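Local atomic coordinates of DNA topoisomerase 2-associated protein PAT1 (Saccharomyces cerevisiae, PDB entry 5LMG), a protein that activates mRNA decapping and represses translation in yeast, its C-terminal domain binding a helical leucine-rich motif of the decapping enzyme Dcp2. Residues E237-L242 and L290-I295; Y276-L281 and N350-V355; A282-S287 and R294-E299; G357-Y360 and I365-L368. The protein carries 2 engineered substitutions. One frame throughout, in Å; residues are numbered along the deposited sequence.

Three of the four contacts follow the helices at the C-terminal end of the domain, and the fourth is the hairpin that ends the chain. Interactions 1 and 3 share R294 and I295 on helix 290-322; their centres lie about 8 Å apart, and Y239 OH of the first bonds to L284 O of the third. Interactions 2 and 3, about 9 Å apart between centres, both use helix 275-286, and V355 packs against A285. Interaction 4 is joined to interaction 2 where N350 OD1 lies 2.9 Å from Y360 N. The bound Dcp2 peptide reaches residues of interactions 1, 3 and 4, among them R294, I297 and I365.

Interaction 1: E237-L242 and L290-I295; sequences EIYDKL and LNHQRI
A His-carboxylate hydrogen bond, with an edge-to-face aromatic pair beside it, ties H292 on helix 290-322 to D240 and Y239 on helix 234-246. H292 NE2 donates to D240 OD1 over 2.9 Å, nearly straight at 172°. The oxygen lies in the imidazole plane, while the carboxylate as a whole is twisted well out of it. Y239 comes over one face of the same imidazole: its CE1 stands above the ring centre, 3.6 Å from H292 CG, and the two planes are 81° apart. Y239 CG is anti to the backbone N (chi1 172°), which carries the phenol across to the histidine; its OH goes on to bond L284 O. F243 makes a second edge-to-face pair with the imidazole, and H292 ND1 takes a hydrogen bond from the backbone N of K289. A leucine in place of H292 would probably leave D240 OD1 without this donor and the Y239 edge without its aromatic face. With both ring nitrogens engaged, the rotation of H292 is fixed; because ND1 accepts and NE2 donates, the imidazole is probably neutral, with its proton directed at the carboxylate.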
# COMPACT_ATOMS: atom_id res chain seq x y z
N GLU A 237 4.76 13.08 -17.60
CA GLU A 237 4.72 14.35 -16.87
C GLU A 237 4.27 14.16 -15.40
O GLU A 237 4.90 14.70 -14.48
CB GLU A 237 3.82 15.39 -17.59
CG GLU A 237 4.27 15.77 -18.99
CD GLU A 237 5.71 16.22 -19.13
OE1 GLU A 237 6.14 17.10 -18.35
OE2 GLU A 237 6.42 15.68 -20.01
N ILE A 238 3.19 13.39 -15.17
CA ILE A 238 2.62 13.17 -13.85
C ILE A 238 3.55 12.28 -12.99
O ILE A 238 3.75 12.59 -11.81
CB ILE A 238 1.14 12.70 -13.92
CG1 ILE A 238 0.28 13.86 -14.52
CG2 ILE A 238 0.63 12.26 -12.52
CD1 ILE A 238 -1.14 13.58 -14.77
N TYR A 239 4.16 11.24 -13.60
CA TYR A 239 5.14 10.38 -12.92
C TYR A 239 6.29 11.26 -12.39
O TYR A 239 6.69 11.11 -11.23
CB TYR A 239 5.72 9.30 -13.89
CG TYR A 239 6.87 8.52 -13.29
CD1 TYR A 239 8.18 8.99 -13.37
CD2 TYR A 239 6.65 7.33 -12.59
CE1 TYR A 239 9.24 8.31 -12.77
CE2 TYR A 239 7.70 6.64 -11.98
CZ TYR A 239 9.00 7.12 -12.09
OH TYR A 239 10.05 6.46 -11.50
N ASP A 240 6.80 12.19 -13.24
CA ASP A 240 7.88 13.09 -12.86
C ASP A 240 7.51 14.02 -11.71
O ASP A 240 8.37 14.29 -10.87
CB ASP A 240 8.43 13.87 -14.07
CG ASP A 240 9.82 14.40 -13.81
OD1 ASP A 240 10.75 13.58 -13.61
OD2 ASP A 240 9.97 15.65 -13.73
N LYS A 241 6.24 14.49 -11.65
CA LYS A 241 5.75 15.33 -10.53
C LYS A 241 5.77 14.51 -9.22
O LYS A 241 6.22 15.01 -8.19
CB LYS A 241 4.35 15.88 -10.82
CG LYS A 241 4.33 16.99 -11.87
CD LYS A 241 2.90 17.41 -12.21
CE LYS A 241 2.72 17.74 -13.69
NZ LYS A 241 3.46 18.97 -14.09
N LEU A 242 5.32 13.24 -9.29
CA LEU A 242 5.35 12.31 -8.17
C LEU A 242 6.80 12.04 -7.74
O LEU A 242 7.09 12.03 -6.55
CB LEU A 242 4.67 10.98 -8.56
CG LEU A 242 4.64 9.91 -7.46
CD1 LEU A 242 3.62 10.27 -6.38
CD2 LEU A 242 4.32 8.55 -8.06
N LEU A 290 15.86 5.91 -17.37
CA LEU A 290 17.14 5.50 -16.79
C LEU A 290 17.59 6.41 -15.63
O LEU A 290 18.03 5.90 -14.59
CB LEU A 290 18.24 5.36 -17.87
CG LEU A 290 19.65 4.92 -17.40
CD1 LEU A 290 19.59 3.58 -16.64
CD2 LEU A 290 20.58 4.79 -18.57
N ASN A 291 17.47 7.75 -15.80
CA ASN A 291 17.88 8.73 -14.78
C ASN A 291 17.07 8.60 -13.48
O ASN A 291 17.64 8.78 -12.40
CB ASN A 291 17.88 10.15 -15.33
CG ASN A 291 19.05 10.43 -16.26
OD1 ASN A 291 20.07 9.72 -16.26
ND2 ASN A 291 18.94 11.46 -17.09
N HIS A 292 15.76 8.25 -13.58
CA HIS A 292 14.91 7.99 -12.40
C HIS A 292 15.42 6.74 -11.69
O HIS A 292 15.56 6.75 -10.47
CB HIS A 292 13.44 7.76 -12.80
CG HIS A 292 12.77 8.97 -13.37
ND1 HIS A 292 12.36 9.01 -14.69
CD2 HIS A 292 12.48 10.15 -12.78
CE1 HIS A 292 11.81 10.20 -14.85
NE2 HIS A 292 11.84 10.92 -13.73
N GLN A 293 15.73 5.68 -12.47
CA GLN A 293 16.21 4.40 -11.96
C GLN A 293 17.55 4.51 -11.22
O GLN A 293 17.72 3.86 -10.18
CB GLN A 293 16.26 3.35 -13.08
CG GLN A 293 14.88 2.92 -13.59
CD GLN A 293 14.94 1.99 -14.78
OE1 GLN A 293 16.00 1.76 -15.37
NE2 GLN A 293 13.80 1.44 -15.18
N ARG A 294 18.46 5.36 -11.74
CA ARG A 294 19.78 5.66 -11.17
C ARG A 294 19.62 6.23 -9.77
O ARG A 294 20.31 5.78 -8.86
CB ARG A 294 20.53 6.66 -12.05
CG ARG A 294 21.12 6.06 -13.34
CD ARG A 294 21.74 7.15 -14.19
NE ARG A 294 23.13 7.42 -13.80
CZ ARG A 294 23.52 8.42 -13.02
NH1 ARG A 294 22.64 9.27 -12.52
NH2 ARG A 294 24.81 8.59 -12.75
N ILE A 295 18.69 7.20 -9.61
CA ILE A 295 18.38 7.85 -8.33
C ILE A 295 17.77 6.82 -7.36
O ILE A 295 18.21 6.76 -6.22
CB ILE A 295 17.47 9.10 -8.52
CG1 ILE A 295 18.21 10.24 -9.26
CG2 ILE A 295 16.89 9.58 -7.16
CD1 ILE A 295 17.34 11.20 -9.98

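Interaction 2: Y276-L281 and N350-V355; sequences YIWAFL and NLFLNV. Engineered in segment 276-281: A279 (natural residue Gln).
F352 holds its CG anti to the backbone N (chi1 168°), which sets one side of the phenyl ring against both W278 and L281; W278, with CG beside its own backbone N (chi1 -61°), brings the benzo side of the indole to meet it. W278 CZ3 touches F352 CD2 at 3.6 Å, near the plane of the indole, and the two rings meet at an inclination that is neither a stack nor a T. L281 CB lies over the phenyl in an off-centre CH-pi contact, 4.1 Å from the F352 ring centroid. At the rim of that ring L281 O comes within 3.5 Å of F352 CD1. Segments 276-281 and 350-355 of helices 275-286 and 329-355 run almost parallel, 12° apart, their axes approaching to 8.2 Å, and helix 290-322 joins them through I296 and I304, which also touch F352; such layering is consistent with the alpha-alpha repeat character of the TPR clan. An alanine at F352 would probably open a gap beside W278 and L281 and cost both this aromatic partner. Nearer the surface, L351 CD2 rests on the engineered A279, 4.0 Å from its CB.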
# COMPACT_ATOMS: atom_id res chain seq x y z
N TYR A 276 5.73 -5.46 0.31
CA TYR A 276 4.99 -4.28 -0.17
C TYR A 276 5.94 -3.09 -0.48
O TYR A 276 5.60 -2.25 -1.30
CB TYR A 276 3.90 -3.87 0.85
CG TYR A 276 4.44 -3.20 2.10
CD1 TYR A 276 5.03 -3.95 3.11
CD2 TYR A 276 4.34 -1.82 2.28
CE1 TYR A 276 5.55 -3.34 4.25
CE2 TYR A 276 4.85 -1.20 3.42
CZ TYR A 276 5.44 -1.97 4.41
OH TYR A 276 5.96 -1.40 5.54
N ILE A 277 7.11 -3.01 0.20
CA ILE A 277 8.09 -1.93 -0.04
C ILE A 277 8.78 -2.18 -1.38
O ILE A 277 8.88 -1.25 -2.19
CB ILE A 277 9.12 -1.76 1.12
CG1 ILE A 277 8.41 -1.43 2.46
CG2 ILE A 277 10.16 -0.68 0.76
CD1 ILE A 277 9.29 -1.48 3.73
N TRP A 278 9.25 -3.43 -1.60
CA TRP A 278 9.91 -3.81 -2.85
C TRP A 278 8.93 -3.79 -4.02
O TRP A 278 9.36 -3.51 -5.14
CB TRP A 278 10.65 -5.16 -2.72
CG TRP A 278 11.74 -5.13 -1.68
CD1 TRP A 278 11.68 -5.67 -0.43
CD2 TRP A 278 12.99 -4.43 -1.76
NE1 TRP A 278 12.83 -5.38 0.27
CE2 TRP A 278 13.65 -4.60 -0.52
CE3 TRP A 278 13.63 -3.67 -2.77
CZ2 TRP A 278 14.92 -4.06 -0.27
CZ3 TRP A 278 14.87 -3.12 -2.51
CH2 TRP A 278 15.51 -3.31 -1.27
N ALA A 279 7.62 -4.05 -3.77
CA ALA A 279 6.56 -3.99 -4.80
C ALA A 279 6.37 -2.53 -5.23
O ALA A 279 6.27 -2.25 -6.43
CB ALA A 279 5.26 -4.59 -4.29
N PHE A 280 6.37 -1.59 -4.27
CA PHE A 280 6.30 -0.17 -4.56
C PHE A 280 7.51 0.27 -5.40
O PHE A 280 7.33 0.95 -6.41
CB PHE A 280 6.21 0.68 -3.27
CG PHE A 280 6.47 2.16 -3.51
CD1 PHE A 280 5.47 2.98 -4.05
CD2 PHE A 280 7.71 2.72 -3.24
CE1 PHE A 280 5.71 4.34 -4.29
CE2 PHE A 280 7.96 4.07 -3.50
CZ PHE A 280 6.95 4.88 -4.01
N LEU A 281 8.75 -0.12 -4.98
CA LEU A 281 10.00 0.25 -5.66
C LEU A 281 10.04 -0.31 -7.07
O LEU A 281 10.57 0.36 -7.95
CB LEU A 281 11.23 -0.20 -4.86
CG LEU A 281 11.56 0.56 -3.57
CD1 LEU A 281 12.63 -0.16 -2.77
CD2 LEU A 281 12.01 2.01 -3.87
N ASN A 350 14.24 -9.52 -6.17
CA ASN A 350 14.23 -9.72 -7.63
C ASN A 350 13.02 -9.10 -8.33
O ASN A 350 13.14 -8.74 -9.49
CB ASN A 350 14.41 -11.19 -8.01
CG ASN A 350 15.86 -11.59 -7.96
OD1 ASN A 350 16.74 -10.89 -8.48
ND2 ASN A 350 16.15 -12.72 -7.34
N LEU A 351 11.89 -8.91 -7.62
CA LEU A 351 10.72 -8.21 -8.16
C LEU A 351 11.16 -6.79 -8.59
O LEU A 351 10.84 -6.35 -9.70
CB LEU A 351 9.58 -8.14 -7.11
CG LEU A 351 8.31 -7.33 -7.46
CD1 LEU A 351 7.62 -7.86 -8.73
CD2 LEU A 351 7.31 -7.36 -6.31
N PHE A 352 11.95 -6.12 -7.73
CA PHE A 352 12.48 -4.78 -7.96
C PHE A 352 13.61 -4.78 -8.99
O PHE A 352 13.53 -4.01 -9.94
CB PHE A 352 12.93 -4.14 -6.63
CG PHE A 352 13.75 -2.87 -6.74
CD1 PHE A 352 13.25 -1.75 -7.42
CD2 PHE A 352 14.99 -2.76 -6.13
CE1 PHE A 352 13.99 -0.57 -7.49
CE2 PHE A 352 15.74 -1.58 -6.22
CZ PHE A 352 15.22 -0.49 -6.88
N LEU A 353 14.63 -5.65 -8.81
CA LEU A 353 15.81 -5.71 -9.66
C LEU A 353 15.53 -6.07 -11.12
O LEU A 353 16.07 -5.39 -12.01
CB LEU A 353 16.89 -6.66 -9.09
CG LEU A 353 17.59 -6.25 -7.79
CD1 LEU A 353 18.54 -7.36 -7.33
CD2 LEU A 353 18.36 -4.93 -7.95
N ASN A 354 14.70 -7.12 -11.37
CA ASN A 354 14.35 -7.60 -12.72
C ASN A 354 13.75 -6.53 -13.61
O ASN A 354 14.05 -6.49 -14.80
CB ASN A 354 13.44 -8.83 -12.69
CG ASN A 354 14.03 -10.06 -12.02
OD1 ASN A 354 15.23 -10.17 -11.72
ND2 ASN A 354 13.19 -11.02 -11.77
N VAL A 355 12.94 -5.65 -13.02
CA VAL A 355 12.28 -4.51 -13.66
C VAL A 355 13.33 -3.58 -14.34
O VAL A 355 13.09 -3.02 -15.42
CB VAL A 355 11.38 -3.83 -12.60
CG1 VAL A 355 11.36 -2.32 -12.73
CG2 VAL A 355 9.97 -4.42 -12.60

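Interaction 3: A282-S287 and R294-E299; sequences ASLAAS and RIIIDE. Engineered in segment 282-287: A286 (natural residue Leu). With EDO (1,2-ethanediol), chain L.
L284, A285 and I296 meet through aliphatic groups alone, so the flat groups of this contact lie around it. The phenyl ring of F352 brings its CZ to within 3.8 Å of I296 CG2. The Y239 ring closes in from another helix: its OH lies 3.9 Å from I296 CD1. F243 and I250 also touch I296, which is thereby enclosed by residues of several elements.

Within the contact itself I296 does most of the reaching. Its CG1 lies anti to the carbonyl carbon (chi1 -59°), and the extended chain beyond delivers CD1 to the surface of helix 275-286. There the methyl sits 3.8 Å from L284 CG and 3.9 Å from A285 CA, while I296 CG1 is 3.9 Å from L284 CD2. The end of the isoleucine therefore rests partly on a side chain and partly on backbone, at the place where A285 presents only a methyl, with CB 4.3 Å from I296 CD1. Close by, Q293 NE2 bonds to A285 O, a polar link between the same two helices. Where helix 275-286 runs out, S287 O accepts a 2.8 Å hydrogen bond from O2 of an ethanediol, probably carried over from crystallisation. Helices 275-286 and 290-322, joined by a short turn and running in roughly opposite directions, form a helical hairpin, the kind of unit from which proteins of the TPR clan are built.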
# COMPACT_ATOMS: atom_id res chain seq x y z
N ALA A 282 9.48 -1.52 -7.29
CA ALA A 282 9.41 -2.18 -8.60
C ALA A 282 8.48 -1.37 -9.51
O ALA A 282 8.85 -1.10 -10.65
CB ALA A 282 8.90 -3.61 -8.45
N SER A 283 7.31 -0.93 -9.00
CA SER A 283 6.38 -0.13 -9.82
C SER A 283 6.92 1.27 -10.12
O SER A 283 6.75 1.75 -11.25
CB SER A 283 4.99 -0.08 -9.20
OG SER A 283 4.98 0.73 -8.04
N LEU A 284 7.64 1.88 -9.15
CA LEU A 284 8.26 3.21 -9.32
C LEU A 284 9.36 3.13 -10.40
O LEU A 284 9.34 3.93 -11.33
CB LEU A 284 8.81 3.73 -7.97
CG LEU A 284 9.36 5.18 -7.92
CD1 LEU A 284 8.24 6.24 -8.07
CD2 LEU A 284 10.14 5.41 -6.64
N ALA A 285 10.23 2.10 -10.32
CA ALA A 285 11.32 1.87 -11.28
C ALA A 285 10.83 1.57 -12.71
O ALA A 285 11.40 2.10 -13.67
CB ALA A 285 12.22 0.76 -10.79
N ALA A 286 9.78 0.72 -12.84
CA ALA A 286 9.16 0.27 -14.10
C ALA A 286 8.60 1.39 -14.95
O ALA A 286 8.70 1.31 -16.17
CB ALA A 286 8.08 -0.78 -13.83
N SER A 287 8.04 2.45 -14.31
CA SER A 287 7.49 3.62 -15.01
C SER A 287 8.51 4.77 -15.17
O SER A 287 8.17 5.80 -15.74
CB SER A 287 6.23 4.11 -14.30
OG SER A 287 5.13 3.25 -14.55
N ARG A 294 18.46 5.36 -11.74
CA ARG A 294 19.78 5.66 -11.17
C ARG A 294 19.62 6.23 -9.77
O ARG A 294 20.31 5.78 -8.86
CB ARG A 294 20.53 6.66 -12.05
CG ARG A 294 21.12 6.06 -13.34
CD ARG A 294 21.74 7.15 -14.19
NE ARG A 294 23.13 7.42 -13.80
CZ ARG A 294 23.52 8.42 -13.02
NH1 ARG A 294 22.64 9.27 -12.52
NH2 ARG A 294 24.81 8.59 -12.75
N ILE A 295 18.69 7.20 -9.61
CA ILE A 295 18.38 7.85 -8.33
C ILE A 295 17.77 6.82 -7.36
O ILE A 295 18.21 6.76 -6.22
CB ILE A 295 17.47 9.10 -8.52
CG1 ILE A 295 18.21 10.24 -9.26
CG2 ILE A 295 16.89 9.58 -7.16
CD1 ILE A 295 17.34 11.20 -9.98
N ILE A 296 16.75 6.02 -7.82
CA ILE A 296 16.09 5.00 -6.98
C ILE A 296 17.12 4.01 -6.38
O ILE A 296 17.13 3.85 -5.16
CB ILE A 296 14.89 4.27 -7.67
CG1 ILE A 296 13.79 5.28 -8.10
CG2 ILE A 296 14.31 3.15 -6.74
CD1 ILE A 296 12.87 4.79 -9.30
N ILE A 297 17.96 3.37 -7.25
CA ILE A 297 19.03 2.42 -6.89
C ILE A 297 19.99 3.06 -5.89
O ILE A 297 20.33 2.43 -4.89
CB ILE A 297 19.81 1.90 -8.16
CG1 ILE A 297 19.09 0.72 -8.84
CG2 ILE A 297 21.28 1.50 -7.84
CD1 ILE A 297 19.37 -0.71 -8.20
N ASP A 298 20.41 4.32 -6.15
CA ASP A 298 21.32 5.03 -5.26
C ASP A 298 20.70 5.21 -3.86
O ASP A 298 21.37 4.96 -2.86
CB ASP A 298 21.73 6.39 -5.87
CG ASP A 298 22.69 7.13 -4.99
OD1 ASP A 298 23.79 6.60 -4.73
OD2 ASP A 298 22.30 8.19 -4.45
N GLU A 299 19.43 5.64 -3.81
CA GLU A 299 18.74 5.94 -2.56
C GLU A 299 18.46 4.71 -1.70
O GLU A 299 18.43 4.83 -0.47
CB GLU A 299 17.46 6.77 -2.80
CG GLU A 299 17.78 8.23 -3.13
CD GLU A 299 16.64 9.23 -3.02
OE1 GLU A 299 15.88 9.19 -2.02
OE2 GLU A 299 16.54 10.10 -3.91
C1 EDO L . 8.97 10.17 -17.25
O1 EDO L . 8.92 11.10 -16.20
C2 EDO L . 9.14 8.75 -16.68
O2 EDO L . 8.65 7.79 -17.59

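Interaction 4: G357-Y360 and I365-L368; sequences GLVY and ISEL
V359 and S366 point to one face of a two-stranded antiparallel beta hairpin, and Y360 and I365 to the other. On the Y360 side the ring and the isoleucine cross at about a right angle: I365 CG1 lies near the ring plane at its edge, 4.0 Å from Y360 CD1. The tyrosine OH continues to E312, and both side chains touch I308 of helix 290-322, so this face packs on the helices. On the V359 side, L368 also crosses at about a right angle, setting CD1 3.7 Å from V359 CB. The valine holds CG1 between its backbone N and carbonyl carbon (chi1 65°), which brings that methyl beside S366, 3.8 Å from OG. V359 and S366 form the hydrogen-bonded pair, V359 N to S366 O and S366 N to V359 O both at 2.8 Å, which sets the register of the two strands. The pairs L358-E367 and Y360-I365 are non-hydrogen-bonded. G357, with its positive phi, is the C-prime residue of the Schellman motif closing helix 329-355, and its carbonyl also receives the hairpin's last bond: L368 N donates to G357 O over 2.9 Å, from a position 41° out of the carbonyl plane.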
# COMPACT_ATOMS: atom_id res chain seq x y z
N GLY A 357 16.30 -4.80 -15.35
CA GLY A 357 17.16 -5.73 -16.08
C GLY A 357 18.32 -6.28 -15.27
O GLY A 357 19.34 -6.67 -15.84
N LEU A 358 18.17 -6.31 -13.93
CA LEU A 358 19.18 -6.81 -13.00
C LEU A 358 18.65 -8.02 -12.24
O LEU A 358 17.44 -8.21 -12.19
CB LEU A 358 19.64 -5.71 -12.02
CG LEU A 358 20.26 -4.44 -12.64
CD1 LEU A 358 20.53 -3.41 -11.59
CD2 LEU A 358 21.55 -4.76 -13.41
N VAL A 359 19.55 -8.85 -11.67
CA VAL A 359 19.15 -10.05 -10.92
C VAL A 359 20.15 -10.38 -9.79
O VAL A 359 21.36 -10.24 -9.98
CB VAL A 359 18.88 -11.27 -11.87
CG1 VAL A 359 20.14 -11.73 -12.61
CG2 VAL A 359 18.22 -12.44 -11.13
N TYR A 360 19.62 -10.81 -8.63
CA TYR A 360 20.42 -11.29 -7.51
C TYR A 360 20.41 -12.82 -7.62
O TYR A 360 19.36 -13.45 -7.44
CB TYR A 360 19.92 -10.81 -6.14
CG TYR A 360 20.77 -11.37 -5.01
CD1 TYR A 360 22.10 -10.99 -4.85
CD2 TYR A 360 20.27 -12.36 -4.16
CE1 TYR A 360 22.90 -11.55 -3.85
CE2 TYR A 360 21.06 -12.91 -3.15
CZ TYR A 360 22.38 -12.51 -3.00
OH TYR A 360 23.17 -13.06 -2.02
N ILE A 365 24.74 -9.48 -7.60
CA ILE A 365 23.80 -8.75 -8.46
C ILE A 365 24.47 -8.65 -9.84
O ILE A 365 25.58 -8.12 -9.94
CB ILE A 365 23.36 -7.35 -7.94
CG1 ILE A 365 22.74 -7.40 -6.53
CG2 ILE A 365 22.40 -6.67 -8.94
CD1 ILE A 365 22.88 -6.05 -5.80
N SER A 366 23.81 -9.14 -10.88
CA SER A 366 24.34 -9.12 -12.23
C SER A 366 23.26 -8.73 -13.24
O SER A 366 22.09 -8.60 -12.87
CB SER A 366 24.93 -10.49 -12.58
OG SER A 366 23.93 -11.50 -12.49
N GLU A 367 23.65 -8.55 -14.51
CA GLU A 367 22.73 -8.22 -15.60
C GLU A 367 21.93 -9.45 -16.01
O GLU A 367 22.48 -10.54 -16.19
CB GLU A 367 23.47 -7.64 -16.81
CG GLU A 367 24.18 -6.33 -16.55
CD GLU A 367 25.10 -5.92 -17.69
OE1 GLU A 367 24.62 -5.25 -18.63
OE2 GLU A 367 26.30 -6.30 -17.65
N LEU A 368 20.62 -9.26 -16.14
CA LEU A 368 19.65 -10.27 -16.56
C LEU A 368 19.69 -10.34 -18.10
O LEU A 368 19.86 -9.31 -18.76
CB LEU A 368 18.27 -9.81 -16.04
CG LEU A 368 17.08 -10.76 -16.09
CD1 LEU A 368 17.26 -11.95 -15.16
CD2 LEU A 368 15.82 -10.01 -15.69